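Local coordinates for 462aa long hypothetical selenium-binding protein (Sulfolobus tokodaii, PDB 2ECE) that is of unknown function, has a beta-propeller fold and, as a member of the selenium-binding protein family, may bind selenium, at residues Y137-T142 against V209-E214; E161-I166 against I182-Q187; L189-W194 against M252-R257; S205-P210 against D224-R229. One frame throughout, in Å; residues are numbered along the deposited sequence.

Interaction 1 of 4, residues Y137-T142 against V209-E214; sequences YSRLHT and VPNTIE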
loop_
_atom_site.group_PDB
_atom_site.type_symbol
_atom_site.label_atom_id
_atom_site.label_comp_id
_atom_site.label_asym_id
_atom_site.label_seq_id
_atom_site.Cartn_x
_atom_site.Cartn_y
_atom_site.Cartn_z
ATOM N N TYR A 137 19.448 -6.904 -0.659
ATOM C CA TYR A 137 18.439 -5.959 -1.141
ATOM C C TYR A 137 18.452 -4.646 -0.359
ATOM O O TYR A 137 18.901 -4.594 0.793
ATOM C CB TYR A 137 17.028 -6.555 -1.018
ATOM C CG TYR A 137 16.713 -7.713 -1.933
ATOM C CD1 TYR A 137 17.041 -7.672 -3.287
ATOM C CD2 TYR A 137 16.015 -8.829 -1.458
ATOM C CE1 TYR A 137 16.680 -8.709 -4.150
ATOM C CE2 TYR A 137 15.650 -9.871 -2.312
ATOM C CZ TYR A 137 15.985 -9.800 -3.656
ATOM O OH TYR A 137 15.606 -10.807 -4.509
ATOM N N SER A 138 17.939 -3.589 -0.984
ATOM C CA SER A 138 17.853 -2.282 -0.335
ATOM C C SER A 138 16.559 -1.584 -0.756
ATOM O O SER A 138 15.959 -1.948 -1.776
ATOM C CB SER A 138 19.072 -1.413 -0.689
ATOM O OG SER A 138 19.058 -1.006 -2.047
ATOM N N ARG A 139 16.145 -0.587 0.029
ATOM C CA ARG A 139 14.922 0.188 -0.210
ATOM C C ARG A 139 13.705 -0.719 -0.037
ATOM O O ARG A 139 13.096 -1.174 -1.012
ATOM C CB ARG A 139 14.934 0.815 -1.609
ATOM C CG ARG A 139 15.814 2.071 -1.742
ATOM C CD ARG A 139 17.311 1.751 -1.820
ATOM N NE ARG A 139 18.087 2.939 -2.184
ATOM C CZ ARG A 139 19.349 2.922 -2.622
ATOM N NH1 ARG A 139 20.009 1.778 -2.759
ATOM N NH2 ARG A 139 19.950 4.059 -2.936
ATOM N N LEU A 140 13.359 -0.962 1.224
ATOM C CA LEU A 140 12.262 -1.851 1.597
ATOM C C LEU A 140 10.889 -1.208 1.497
ATOM O O LEU A 140 10.660 -0.097 1.994
ATOM C CB LEU A 140 12.505 -2.388 3.004
ATOM C CG LEU A 140 13.449 -3.596 3.086
ATOM C CD1 LEU A 140 14.712 -3.368 2.266
ATOM C CD2 LEU A 140 13.777 -3.854 4.550
ATOM N N HIS A 141 9.973 -1.933 0.860
ATOM C CA HIS A 141 8.626 -1.438 0.614
ATOM C C HIS A 141 7.494 -2.159 1.366
ATOM O O HIS A 141 7.155 -1.801 2.493
ATOM C CB HIS A 141 8.369 -1.492 -0.900
ATOM C CG HIS A 141 7.103 -0.822 -1.333
ATOM N ND1 HIS A 141 7.020 0.534 -1.574
ATOM C CD2 HIS A 141 5.868 -1.323 -1.569
ATOM C CE1 HIS A 141 5.787 0.840 -1.940
ATOM N NE2 HIS A 141 5.068 -0.269 -1.945
ATOM N N THR A 142 6.931 -3.185 0.740
ATOM C CA THR A 142 5.806 -3.928 1.312
ATOM C C THR A 142 6.153 -4.964 2.383
ATOM O O THR A 142 7.134 -5.694 2.254
ATOM C CB THR A 142 5.019 -4.658 0.199
ATOM O OG1 THR A 142 4.605 -3.707 -0.795
ATOM C CG2 THR A 142 3.773 -5.380 0.788
ATOM N N VAL A 209 13.893 0.609 -10.234
ATOM C CA VAL A 209 14.925 0.452 -9.211
ATOM C C VAL A 209 15.166 1.768 -8.480
ATOM O O VAL A 209 14.785 2.835 -8.962
ATOM C CB VAL A 209 16.268 -0.039 -9.809
ATOM C CG1 VAL A 209 16.056 -1.347 -10.558
ATOM C CG2 VAL A 209 16.864 1.028 -10.712
ATOM N N PRO A 210 15.790 1.706 -7.292
ATOM C CA PRO A 210 16.084 2.895 -6.486
ATOM C C PRO A 210 16.764 4.016 -7.261
ATOM O O PRO A 210 16.337 5.170 -7.206
ATOM C CB PRO A 210 16.976 2.340 -5.380
ATOM C CG PRO A 210 16.369 0.990 -5.152
ATOM C CD PRO A 210 16.187 0.485 -6.572
ATOM N N ASN A 211 17.825 3.678 -7.985
ATOM C CA ASN A 211 18.548 4.689 -8.743
ATOM C C ASN A 211 17.700 5.380 -9.805
ATOM O O ASN A 211 18.108 6.399 -10.360
ATOM C CB ASN A 211 19.817 4.082 -9.357
ATOM C CG ASN A 211 20.836 3.704 -8.298
ATOM O OD1 ASN A 211 20.809 4.244 -7.192
ATOM N ND2 ASN A 211 21.742 2.785 -8.627
ATOM N N THR A 212 16.516 4.841 -10.079
ATOM C CA THR A 212 15.625 5.457 -11.059
ATOM C C THR A 212 14.609 6.392 -10.396
ATOM O O THR A 212 14.368 7.505 -10.875
ATOM C CB THR A 212 14.819 4.400 -11.855
ATOM O OG1 THR A 212 15.701 3.635 -12.689
ATOM C CG2 THR A 212 13.759 5.083 -12.719
ATOM N N ILE A 213 14.030 5.940 -9.283
ATOM C CA ILE A 213 12.989 6.697 -8.592
ATOM C C ILE A 213 13.365 7.686 -7.488
ATOM O O ILE A 213 12.697 8.705 -7.337
ATOM C CB ILE A 213 11.920 5.733 -8.004
ATOM C CG1 ILE A 213 12.492 4.964 -6.809
ATOM C CG2 ILE A 213 11.461 4.746 -9.071
ATOM C CD1 ILE A 213 12.175 5.602 -5.467
ATOM N N GLU A 214 14.421 7.416 -6.729
ATOM C CA GLU A 214 14.766 8.302 -5.618
ATOM C C GLU A 214 14.897 9.807 -5.890
ATOM O O GLU A 214 14.479 10.609 -5.056
ATOM C CB GLU A 214 16.013 7.783 -4.900
ATOM C CG GLU A 214 15.808 6.387 -4.318
ATOM C CD GLU A 214 16.916 5.955 -3.378
ATOM O OE1 GLU A 214 18.095 6.267 -3.654
ATOM O OE2 GLU A 214 16.610 5.285 -2.372
HETATM O O HOH W 1 22.219 4.292 -4.881
#
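The guanidinium of R139 has P210 over one face and polar groups around its edge. P210 CB lies 3.4 Å from R139 NE, offset toward the rim, while S138 OG and E214 OE2 sit at the edge in the guanidinium plane. R139 NE donates to E214 OE2 (2.8 Å, 164°) and R139 NH2 to E214 OE1 (3.0 Å), a side-on salt bridge with one nitrogen for each oxygen. The guanidinium and carboxylate planes are 58° apart, and both oxygens are met from above the carboxylate plane. R139 NH1 holds S138 OG at 3.0 Å, and that hydroxyl is also hydrogen-bonded to N157 O. R139 occupies the corner between strands 137-138 and 140-145, the latter opening one blade of the beta-propeller, and reaches helix 210-213 in a loop of the next blade. P210 suits the first turn of this helix, where a missing N-H costs no helical bond; V209 O, at the N-cap, accepts from both T212 N and I213 N. The bend at chi2 of R139 (76°) lays CD 3.5 Å from P210 CG. A water joins R139 NH2 (3.0 Å) to N211 OD1 (2.7 Å), while N211 ND2 is hydrogen-bonded to E161.

Interaction 2 of 4, residues E161-I166 against I182-Q187; sequences EGPGGI and IDRGDQ
R184 places its CG in the crowded position between backbone N and carbonyl carbon (chi1 71°); chi2 is extended (-155°), and a bend at chi3 (-41°) turns one face of the guanidinium to P163. P163 CB stands over the centre of that face, 3.6 Å from R184 CZ. The flat, weakly hydrated face of an arginine suits such an apolar neighbour, and P163 follows a cis peptide bond, which is likely to set how its ring is presented. R184 NH2 comes within 2.6 Å of G164 O, but the angle is too poor for a hydrogen bond; this nitrogen is instead bonded to Y137 OH. G165 CA lies at the guanidinium edge, 3.9 Å from R184 NH2; a CB there would run into that nitrogen and, at these backbone angles, into the preceding carbonyl, so glycine suits the place. Q187, bent at chi2, brings CD to another part of that edge. An alanine at R184 would remove the guanidinium and would probably leave P163 with less packing and Y137 OH without one of its partners. D183 OD1 uses its anti lone pair to accept from G185 N at 3.1 Å. This Asx turn leads into a type II' beta turn from R184 to Q187, with glycine at the positive-phi position, part of the connection from strand 176-179 of one propeller blade to strand 193-196 of the next.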
loop_
_atom_site.group_PDB
_atom_site.type_symbol
_atom_site.label_atom_id
_atom_site.label_comp_id
_atom_site.label_asym_id
_atom_site.label_seq_id
_atom_site.Cartn_x
_atom_site.Cartn_y
_atom_site.Cartn_z
ATOM N N GLU A 161 20.561 -0.745 -7.915
ATOM C CA GLU A 161 20.133 -1.256 -9.218
ATOM C C GLU A 161 19.258 -2.475 -8.923
ATOM O O GLU A 161 18.604 -2.522 -7.881
ATOM C CB GLU A 161 21.344 -1.651 -10.078
ATOM C CG GLU A 161 22.255 -0.470 -10.440
ATOM C CD GLU A 161 21.530 0.624 -11.211
ATOM O OE1 GLU A 161 21.914 1.807 -11.082
ATOM O OE2 GLU A 161 20.580 0.308 -11.954
ATOM N N GLY A 162 19.244 -3.456 -9.820
ATOM C CA GLY A 162 18.431 -4.644 -9.604
ATOM C C GLY A 162 19.236 -5.925 -9.714
ATOM O O GLY A 162 20.436 -5.870 -9.971
ATOM N N PRO A 163 18.605 -7.103 -9.570
ATOM C CA PRO A 163 17.177 -7.304 -9.306
ATOM C C PRO A 163 16.750 -6.895 -7.905
ATOM O O PRO A 163 17.536 -6.935 -6.965
ATOM C CB PRO A 163 16.989 -8.809 -9.513
ATOM C CG PRO A 163 18.162 -9.209 -10.382
ATOM C CD PRO A 163 19.273 -8.394 -9.792
ATOM N N GLY A 164 15.497 -6.480 -7.787
ATOM C CA GLY A 164 14.953 -6.152 -6.489
ATOM C C GLY A 164 14.235 -7.441 -6.161
ATOM O O GLY A 164 14.343 -8.412 -6.928
ATOM N N GLY A 165 13.495 -7.489 -5.061
ATOM C CA GLY A 165 12.806 -8.726 -4.755
ATOM C C GLY A 165 12.187 -8.779 -3.381
ATOM O O GLY A 165 11.799 -7.758 -2.832
ATOM N N ILE A 166 12.108 -9.982 -2.827
ATOM C CA ILE A 166 11.497 -10.190 -1.525
ATOM C C ILE A 166 12.432 -10.908 -0.557
ATOM O O ILE A 166 13.033 -11.930 -0.898
ATOM C CB ILE A 166 10.204 -11.029 -1.672
ATOM C CG1 ILE A 166 9.240 -10.315 -2.625
ATOM C CG2 ILE A 166 9.571 -11.273 -0.308
ATOM C CD1 ILE A 166 8.132 -11.209 -3.170
ATOM N N ILE A 182 14.396 -18.397 -5.224
ATOM C CA ILE A 182 15.327 -19.489 -5.482
ATOM C C ILE A 182 15.598 -19.465 -6.991
ATOM O O ILE A 182 16.732 -19.646 -7.432
ATOM C CB ILE A 182 14.733 -20.863 -5.064
ATOM C CG1 ILE A 182 14.785 -21.011 -3.538
ATOM C CG2 ILE A 182 15.529 -22.004 -5.704
ATOM C CD1 ILE A 182 16.206 -21.024 -2.978
ATOM N N ASP A 183 14.546 -19.207 -7.768
ATOM C CA ASP A 183 14.639 -19.137 -9.229
ATOM C C ASP A 183 13.723 -18.012 -9.708
ATOM O O ASP A 183 12.520 -18.212 -9.854
ATOM C CB ASP A 183 14.189 -20.463 -9.857
ATOM C CG ASP A 183 14.284 -20.452 -11.376
ATOM O OD1 ASP A 183 14.452 -19.363 -11.966
ATOM O OD2 ASP A 183 14.179 -21.537 -11.985
ATOM N N ARG A 184 14.300 -16.843 -9.977
ATOM C CA ARG A 184 13.515 -15.676 -10.389
ATOM C C ARG A 184 13.257 -15.529 -11.885
ATOM O O ARG A 184 12.636 -14.555 -12.303
ATOM C CB ARG A 184 14.187 -14.393 -9.887
ATOM C CG ARG A 184 15.485 -14.020 -10.605
ATOM C CD ARG A 184 16.355 -13.162 -9.696
ATOM N NE ARG A 184 15.532 -12.198 -8.991
ATOM C CZ ARG A 184 15.771 -11.741 -7.769
ATOM N NH1 ARG A 184 16.832 -12.149 -7.078
ATOM N NH2 ARG A 184 14.916 -10.890 -7.227
ATOM N N GLY A 185 13.728 -16.477 -12.688
ATOM C CA GLY A 185 13.519 -16.360 -14.120
ATOM C C GLY A 185 14.060 -15.013 -14.568
ATOM O O GLY A 185 15.164 -14.639 -14.177
ATOM N N ASP A 186 13.299 -14.269 -15.365
ATOM C CA ASP A 186 13.782 -12.972 -15.806
ATOM C C ASP A 186 13.179 -11.796 -15.046
ATOM O O ASP A 186 13.197 -10.661 -15.519
ATOM C CB ASP A 186 13.585 -12.798 -17.319
ATOM C CG ASP A 186 12.130 -12.654 -17.725
ATOM O OD1 ASP A 186 11.898 -12.374 -18.922
ATOM O OD2 ASP A 186 11.225 -12.815 -16.876
ATOM N N GLN A 187 12.646 -12.061 -13.858
ATOM C CA GLN A 187 12.094 -10.982 -13.040
ATOM C C GLN A 187 13.286 -10.144 -12.580
ATOM O O GLN A 187 14.302 -10.687 -12.138
ATOM C CB GLN A 187 11.345 -11.546 -11.826
ATOM C CG GLN A 187 10.986 -10.492 -10.773
ATOM C CD GLN A 187 12.076 -10.320 -9.723
ATOM O OE1 GLN A 187 12.384 -9.202 -9.300
ATOM N NE2 GLN A 187 12.654 -11.429 -9.291
#

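Interaction 3 of 4, residues L189-W194 against M252-R257; sequences LAYDFW and MALELR
One direct hydrogen bond spans the two segments: L256 N donates to the anti lone pair of D192 OD2 (2.8 Å, 170°). D192 CG lies anti to its backbone N, which points the carboxylate across, and OD1 is held by T142 OG1. The ionic contacts centre on R257, whose NH1 and NH2 both grip E255 OE1 end-on, NH1 at 2.9 Å. R257 NH1 also lies 3.5 Å from D192 OD2, completing a buried salt-bridge network; its positive charge would probably offset the repulsion of the two carboxylates, and D325 adds a further acid at R257 NH2. Strands 193-196 and 250-258 open consecutive propeller blades; here residues 191-194 and 253-257 run 24° apart, joined by side chains rather than a shared ladder. Apolar packing is led by L254 CD2, 3.5 Å from the centroid of the Y191 ring and 6° off its normal, a CH-pi contact. L256 CD1 lies 3.8 Å from F193 CA. The W194 ring turns its edge to a backbone carbonyl, L256 O. One water accepts from Y191 OH (2.5 Å) and donates to E255 OE2 (2.6 Å), also hydrogen-bonded to H75; another donates to E255 OE1 and, weakly, D192 OD1.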
loop_
_atom_site.group_PDB
_atom_site.type_symbol
_atom_site.label_atom_id
_atom_site.label_comp_id
_atom_site.label_asym_id
_atom_site.label_seq_id
_atom_site.Cartn_x
_atom_site.Cartn_y
_atom_site.Cartn_z
ATOM N N LEU A 189 12.647 -6.159 -11.888
ATOM C CA LEU A 189 12.015 -5.064 -11.160
ATOM C C LEU A 189 11.090 -5.613 -10.068
ATOM O O LEU A 189 10.720 -6.787 -10.086
ATOM C CB LEU A 189 11.204 -4.203 -12.129
ATOM C CG LEU A 189 11.758 -2.865 -12.640
ATOM C CD1 LEU A 189 13.276 -2.825 -12.618
ATOM C CD2 LEU A 189 11.211 -2.631 -14.041
ATOM N N ALA A 190 10.715 -4.757 -9.122
ATOM C CA ALA A 190 9.835 -5.163 -8.031
ATOM C C ALA A 190 9.099 -3.946 -7.490
ATOM O O ALA A 190 9.344 -2.817 -7.928
ATOM C CB ALA A 190 10.659 -5.804 -6.895
ATOM N N TYR A 191 8.165 -4.194 -6.573
ATOM C CA TYR A 191 7.436 -3.113 -5.898
ATOM C C TYR A 191 6.553 -3.684 -4.788
ATOM O O TYR A 191 6.907 -3.636 -3.610
ATOM C CB TYR A 191 6.538 -2.370 -6.874
ATOM C CG TYR A 191 5.786 -1.219 -6.235
ATOM C CD1 TYR A 191 4.433 -1.316 -5.889
ATOM C CD2 TYR A 191 6.463 -0.046 -5.910
ATOM C CE1 TYR A 191 3.782 -0.257 -5.222
ATOM C CE2 TYR A 191 5.833 1.003 -5.252
ATOM C CZ TYR A 191 4.498 0.894 -4.911
ATOM O OH TYR A 191 3.894 1.941 -4.263
ATOM N N ASP A 192 5.518 -4.406 -5.195
ATOM C CA ASP A 192 4.576 -4.965 -4.224
ATOM C C ASP A 192 4.463 -6.461 -4.459
ATOM O O ASP A 192 5.020 -6.992 -5.418
ATOM C CB ASP A 192 3.189 -4.294 -4.350
ATOM C CG ASP A 192 2.227 -4.728 -3.249
ATOM O OD1 ASP A 192 2.667 -4.834 -2.081
ATOM O OD2 ASP A 192 1.032 -4.947 -3.546
ATOM N N PHE A 193 3.760 -7.144 -3.570
ATOM C CA PHE A 193 3.564 -8.578 -3.697
ATOM C C PHE A 193 2.497 -9.012 -2.720
ATOM O O PHE A 193 2.211 -8.318 -1.753
ATOM C CB PHE A 193 4.849 -9.352 -3.356
ATOM C CG PHE A 193 5.132 -9.453 -1.864
ATOM C CD1 PHE A 193 5.730 -8.398 -1.174
ATOM C CD2 PHE A 193 4.779 -10.598 -1.150
ATOM C CE1 PHE A 193 5.972 -8.482 0.208
ATOM C CE2 PHE A 193 5.017 -10.693 0.232
ATOM C CZ PHE A 193 5.614 -9.632 0.911
ATOM N N TRP A 194 1.892 -10.153 -3.004
ATOM C CA TRP A 194 0.934 -10.750 -2.096
ATOM C C TRP A 194 0.750 -12.200 -2.510
ATOM O O TRP A 194 1.542 -12.724 -3.294
ATOM C CB TRP A 194 -0.410 -10.005 -2.028
ATOM C CG TRP A 194 -0.963 -10.129 -0.621
ATOM C CD1 TRP A 194 -0.556 -11.032 0.324
ATOM C CD2 TRP A 194 -1.988 -9.334 0.005
ATOM N NE1 TRP A 194 -1.254 -10.850 1.493
ATOM C CE2 TRP A 194 -2.138 -9.818 1.329
ATOM C CE3 TRP A 194 -2.789 -8.263 -0.417
ATOM C CZ2 TRP A 194 -3.058 -9.272 2.233
ATOM C CZ3 TRP A 194 -3.713 -7.717 0.489
ATOM C CH2 TRP A 194 -3.834 -8.226 1.797
ATOM N N MET A 252 4.413 1.314 -14.571
ATOM C CA MET A 252 4.228 1.286 -13.135
ATOM C C MET A 252 3.093 0.326 -12.753
ATOM O O MET A 252 1.947 0.739 -12.549
ATOM C CB MET A 252 3.927 2.694 -12.616
ATOM C CG MET A 252 5.043 3.712 -12.878
ATOM S SD MET A 252 4.803 5.297 -12.050
ATOM C CE MET A 252 5.663 6.440 -13.177
ATOM N N ALA A 253 3.466 -0.931 -12.521
ATOM C CA ALA A 253 2.528 -1.968 -12.113
ATOM C C ALA A 253 2.720 -1.958 -10.591
ATOM O O ALA A 253 3.656 -2.607 -10.099
ATOM C CB ALA A 253 2.943 -3.317 -12.718
ATOM N N LEU A 254 1.850 -1.277 -9.846
ATOM C CA LEU A 254 2.014 -1.153 -8.424
ATOM C C LEU A 254 1.306 -2.245 -7.568
ATOM O O LEU A 254 1.868 -3.324 -7.332
ATOM C CB LEU A 254 1.585 0.333 -8.001
ATOM C CG LEU A 254 2.502 1.359 -8.726
ATOM C CD1 LEU A 254 2.328 2.664 -8.001
ATOM C CD2 LEU A 254 3.998 0.975 -8.731
ATOM N N GLU A 255 0.286 -1.753 -6.828
ATOM C CA GLU A 255 -0.461 -2.508 -5.826
ATOM C C GLU A 255 -1.226 -3.730 -6.224
ATOM O O GLU A 255 -2.127 -3.678 -7.085
ATOM C CB GLU A 255 -1.406 -1.556 -5.042
ATOM C CG GLU A 255 -0.755 -0.345 -4.362
ATOM C CD GLU A 255 0.202 -0.701 -3.231
ATOM O OE1 GLU A 255 -0.030 -1.714 -2.545
ATOM O OE2 GLU A 255 1.182 0.045 -3.012
ATOM N N LEU A 256 -0.901 -4.833 -5.553
ATOM C CA LEU A 256 -1.496 -6.140 -5.863
ATOM C C LEU A 256 -2.543 -6.519 -4.850
ATOM O O LEU A 256 -2.249 -6.570 -3.655
ATOM C CB LEU A 256 -0.413 -7.239 -5.902
ATOM C CG LEU A 256 0.424 -7.315 -7.177
ATOM C CD1 LEU A 256 1.708 -8.083 -6.927
ATOM C CD2 LEU A 256 -0.407 -7.969 -8.269
ATOM N N ARG A 257 -3.760 -6.794 -5.305
ATOM C CA ARG A 257 -4.818 -7.126 -4.365
ATOM C C ARG A 257 -5.622 -8.368 -4.734
ATOM O O ARG A 257 -6.571 -8.300 -5.512
ATOM C CB ARG A 257 -5.775 -5.938 -4.210
ATOM C CG ARG A 257 -5.130 -4.659 -3.672
ATOM C CD ARG A 257 -4.735 -4.769 -2.189
ATOM N NE ARG A 257 -4.249 -3.486 -1.668
ATOM C CZ ARG A 257 -3.013 -3.023 -1.825
ATOM N NH1 ARG A 257 -2.104 -3.735 -2.476
ATOM N NH2 ARG A 257 -2.692 -1.826 -1.354
HETATM O O HOH W 2 1.399 2.401 -4.074
HETATM O O HOH W 3 1.392 -2.797 -0.666
#

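Interaction 4 of 4, residues S205-P210 against D224-R229; sequences SEWAVP and DRYGNR
E206 crosses to R229 as an extended chain, with CG anti to the carbonyl carbon (chi1 -50°) and CD continuing straight on. Its CB rests against G227 CA, and its CG comes 3.4 Å from R229 O, a buried carbonyl with no partner in the model. E206 CD lies 3.6 Å from R229 CB. At the tip, E206 OE1 accepts from R229 N at 3.1 Å, from above the carboxylate plane, and weakly from N228 N. E206 OE2 touches R229 CD at 3.3 Å, makes a long salt bridge with R229 NH1 and is hydrogen-bonded to H231; the guanidinium has its stronger partner in D186. An alanine at E206 would remove the acceptor for R229 N and would probably loosen the 227-229 backbone. Glycine suits position 227, because a CB there would clash with E206 OE1. Further along, G227 N donates to W207 O (3.0 Å, 158°), the edge of Y226 meets the W207 face in an offset edge-to-face pair, and A208 CB sits over the Y226 ring, 3.8 Å from its centroid. A water bridges R225 O to V209 N. The two segments run antiparallel, one leading from strand 201-204 to helix 210-213 and the other from helix 222-225 into strand 229-234 of the same blade, with Y226 also packing on helix 210-213 and, like W207, on strand 250-258.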
loop_
_atom_site.group_PDB
_atom_site.type_symbol
_atom_site.label_atom_id
_atom_site.label_comp_id
_atom_site.label_asym_id
_atom_site.label_seq_id
_atom_site.Cartn_x
_atom_site.Cartn_y
_atom_site.Cartn_z
ATOM N N SER A 205 4.892 -7.356 -8.384
ATOM C CA SER A 205 4.763 -6.317 -9.411
ATOM C C SER A 205 6.066 -5.601 -9.783
ATOM O O SER A 205 7.155 -6.076 -9.464
ATOM C CB SER A 205 3.709 -5.293 -8.970
ATOM O OG SER A 205 4.038 -4.734 -7.712
ATOM N N GLU A 206 5.952 -4.458 -10.458
ATOM C CA GLU A 206 7.147 -3.730 -10.895
ATOM C C GLU A 206 6.988 -2.210 -10.965
ATOM O O GLU A 206 6.068 -1.695 -11.605
ATOM C CB GLU A 206 7.583 -4.188 -12.293
ATOM C CG GLU A 206 7.716 -5.688 -12.542
ATOM C CD GLU A 206 8.128 -5.974 -13.988
ATOM O OE1 GLU A 206 7.791 -5.150 -14.862
ATOM O OE2 GLU A 206 8.770 -7.014 -14.258
ATOM N N TRP A 207 7.906 -1.499 -10.317
ATOM C CA TRP A 207 7.904 -0.045 -10.363
ATOM C C TRP A 207 9.180 0.315 -11.125
ATOM O O TRP A 207 9.163 0.383 -12.350
ATOM C CB TRP A 207 7.917 0.548 -8.954
ATOM C CG TRP A 207 7.701 2.041 -8.911
ATOM C CD1 TRP A 207 7.044 2.807 -9.838
ATOM C CD2 TRP A 207 8.056 2.928 -7.840
ATOM N NE1 TRP A 207 6.961 4.111 -9.404
ATOM C CE2 TRP A 207 7.572 4.214 -8.183
ATOM C CE3 TRP A 207 8.728 2.762 -6.623
ATOM C CZ2 TRP A 207 7.743 5.325 -7.351
ATOM C CZ3 TRP A 207 8.898 3.869 -5.794
ATOM C CH2 TRP A 207 8.406 5.134 -6.163
ATOM N N ALA A 208 10.280 0.504 -10.401
ATOM C CA ALA A 208 11.575 0.828 -11.000
ATOM C C ALA A 208 12.607 0.667 -9.890
ATOM O O ALA A 208 12.230 0.586 -8.726
ATOM C CB ALA A 208 11.578 2.262 -11.522
ATOM N N VAL A 209 13.893 0.609 -10.234
ATOM C CA VAL A 209 14.925 0.452 -9.211
ATOM C C VAL A 209 15.166 1.768 -8.480
ATOM O O VAL A 209 14.785 2.835 -8.962
ATOM C CB VAL A 209 16.268 -0.039 -9.809
ATOM C CG1 VAL A 209 16.056 -1.347 -10.558
ATOM C CG2 VAL A 209 16.864 1.028 -10.712
ATOM N N PRO A 210 15.790 1.706 -7.292
ATOM C CA PRO A 210 16.084 2.895 -6.486
ATOM C C PRO A 210 16.764 4.016 -7.261
ATOM O O PRO A 210 16.337 5.170 -7.206
ATOM C CB PRO A 210 16.976 2.340 -5.380
ATOM C CG PRO A 210 16.369 0.990 -5.152
ATOM C CD PRO A 210 16.187 0.485 -6.572
ATOM N N ASP A 224 12.007 2.938 -20.842
ATOM C CA ASP A 224 12.957 1.864 -20.574
ATOM C C ASP A 224 13.268 1.532 -19.118
ATOM O O ASP A 224 13.864 0.495 -18.851
ATOM C CB ASP A 224 14.286 2.143 -21.284
ATOM C CG ASP A 224 14.103 2.511 -22.737
ATOM O OD1 ASP A 224 13.321 1.824 -23.429
ATOM O OD2 ASP A 224 14.747 3.485 -23.186
ATOM N N ARG A 225 12.871 2.380 -18.175
ATOM C CA ARG A 225 13.204 2.101 -16.782
ATOM C C ARG A 225 12.070 1.726 -15.832
ATOM O O ARG A 225 12.324 1.376 -14.680
ATOM C CB ARG A 225 13.997 3.275 -16.205
ATOM C CG ARG A 225 15.148 3.688 -17.107
ATOM C CD ARG A 225 16.121 4.629 -16.426
ATOM N NE ARG A 225 17.086 5.157 -17.388
ATOM C CZ ARG A 225 18.215 5.771 -17.055
ATOM N NH1 ARG A 225 18.530 5.938 -15.778
ATOM N NH2 ARG A 225 19.028 6.220 -18.005
ATOM N N TYR A 226 10.826 1.794 -16.297
ATOM C CA TYR A 226 9.699 1.431 -15.447
ATOM C C TYR A 226 9.058 0.150 -15.971
ATOM O O TYR A 226 9.064 -0.108 -17.175
ATOM C CB TYR A 226 8.697 2.588 -15.390
ATOM C CG TYR A 226 9.166 3.727 -14.503
ATOM C CD1 TYR A 226 8.777 3.799 -13.164
ATOM C CD2 TYR A 226 10.037 4.705 -14.988
ATOM C CE1 TYR A 226 9.244 4.811 -12.325
ATOM C CE2 TYR A 226 10.512 5.724 -14.157
ATOM C CZ TYR A 226 10.111 5.768 -12.825
ATOM O OH TYR A 226 10.584 6.759 -11.996
ATOM N N GLY A 227 8.509 -0.662 -15.074
ATOM C CA GLY A 227 7.927 -1.920 -15.504
ATOM C C GLY A 227 6.430 -1.948 -15.728
ATOM O O GLY A 227 5.721 -0.996 -15.403
ATOM N N ASN A 228 5.952 -3.054 -16.290
ATOM C CA ASN A 228 4.530 -3.222 -16.550
ATOM C C ASN A 228 4.116 -4.687 -16.535
ATOM O O ASN A 228 3.140 -5.068 -17.184
ATOM C CB ASN A 228 4.152 -2.586 -17.895
ATOM C CG ASN A 228 4.880 -3.208 -19.071
ATOM O OD1 ASN A 228 4.601 -2.873 -20.225
ATOM N ND2 ASN A 228 5.816 -4.110 -18.790
ATOM N N ARG A 229 4.846 -5.505 -15.776
ATOM C CA ARG A 229 4.558 -6.931 -15.690
ATOM C C ARG A 229 4.153 -7.385 -14.291
ATOM O O ARG A 229 4.555 -6.788 -13.291
ATOM C CB ARG A 229 5.794 -7.741 -16.093
ATOM C CG ARG A 229 6.492 -7.272 -17.351
ATOM C CD ARG A 229 7.950 -7.732 -17.344
ATOM N NE ARG A 229 8.109 -9.155 -17.610
ATOM C CZ ARG A 229 9.222 -9.839 -17.362
ATOM N NH1 ARG A 229 10.275 -9.230 -16.831
ATOM N NH2 ARG A 229 9.288 -11.129 -17.655
HETATM O O HOH W 4 14.426 1.236 -13.153
#

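How the interactions relate
Interactions 3 and 4 are closest, with centres about 9 Å apart: M252 N and G227 O (2.8 Å) and L254 O and S205 OG (2.6 Å) are probable hydrogen bonds that sew the loops of one blade to the first strand of the next. Interactions 1 and 4, about 10 Å apart, share V209 and P210, and I213 packs on A208 and W207. Interaction 2 lies about 13 Å from interaction 1, where Y137 CE1 packs 3.4 Å from G164 C, and as far from interaction 3, where I166 CD1 meets F193 CG at 3.7 Å. D186 ties it to interaction 4. The four contacts thus join three successive blades; interaction 3 lies nearest the chain's centre.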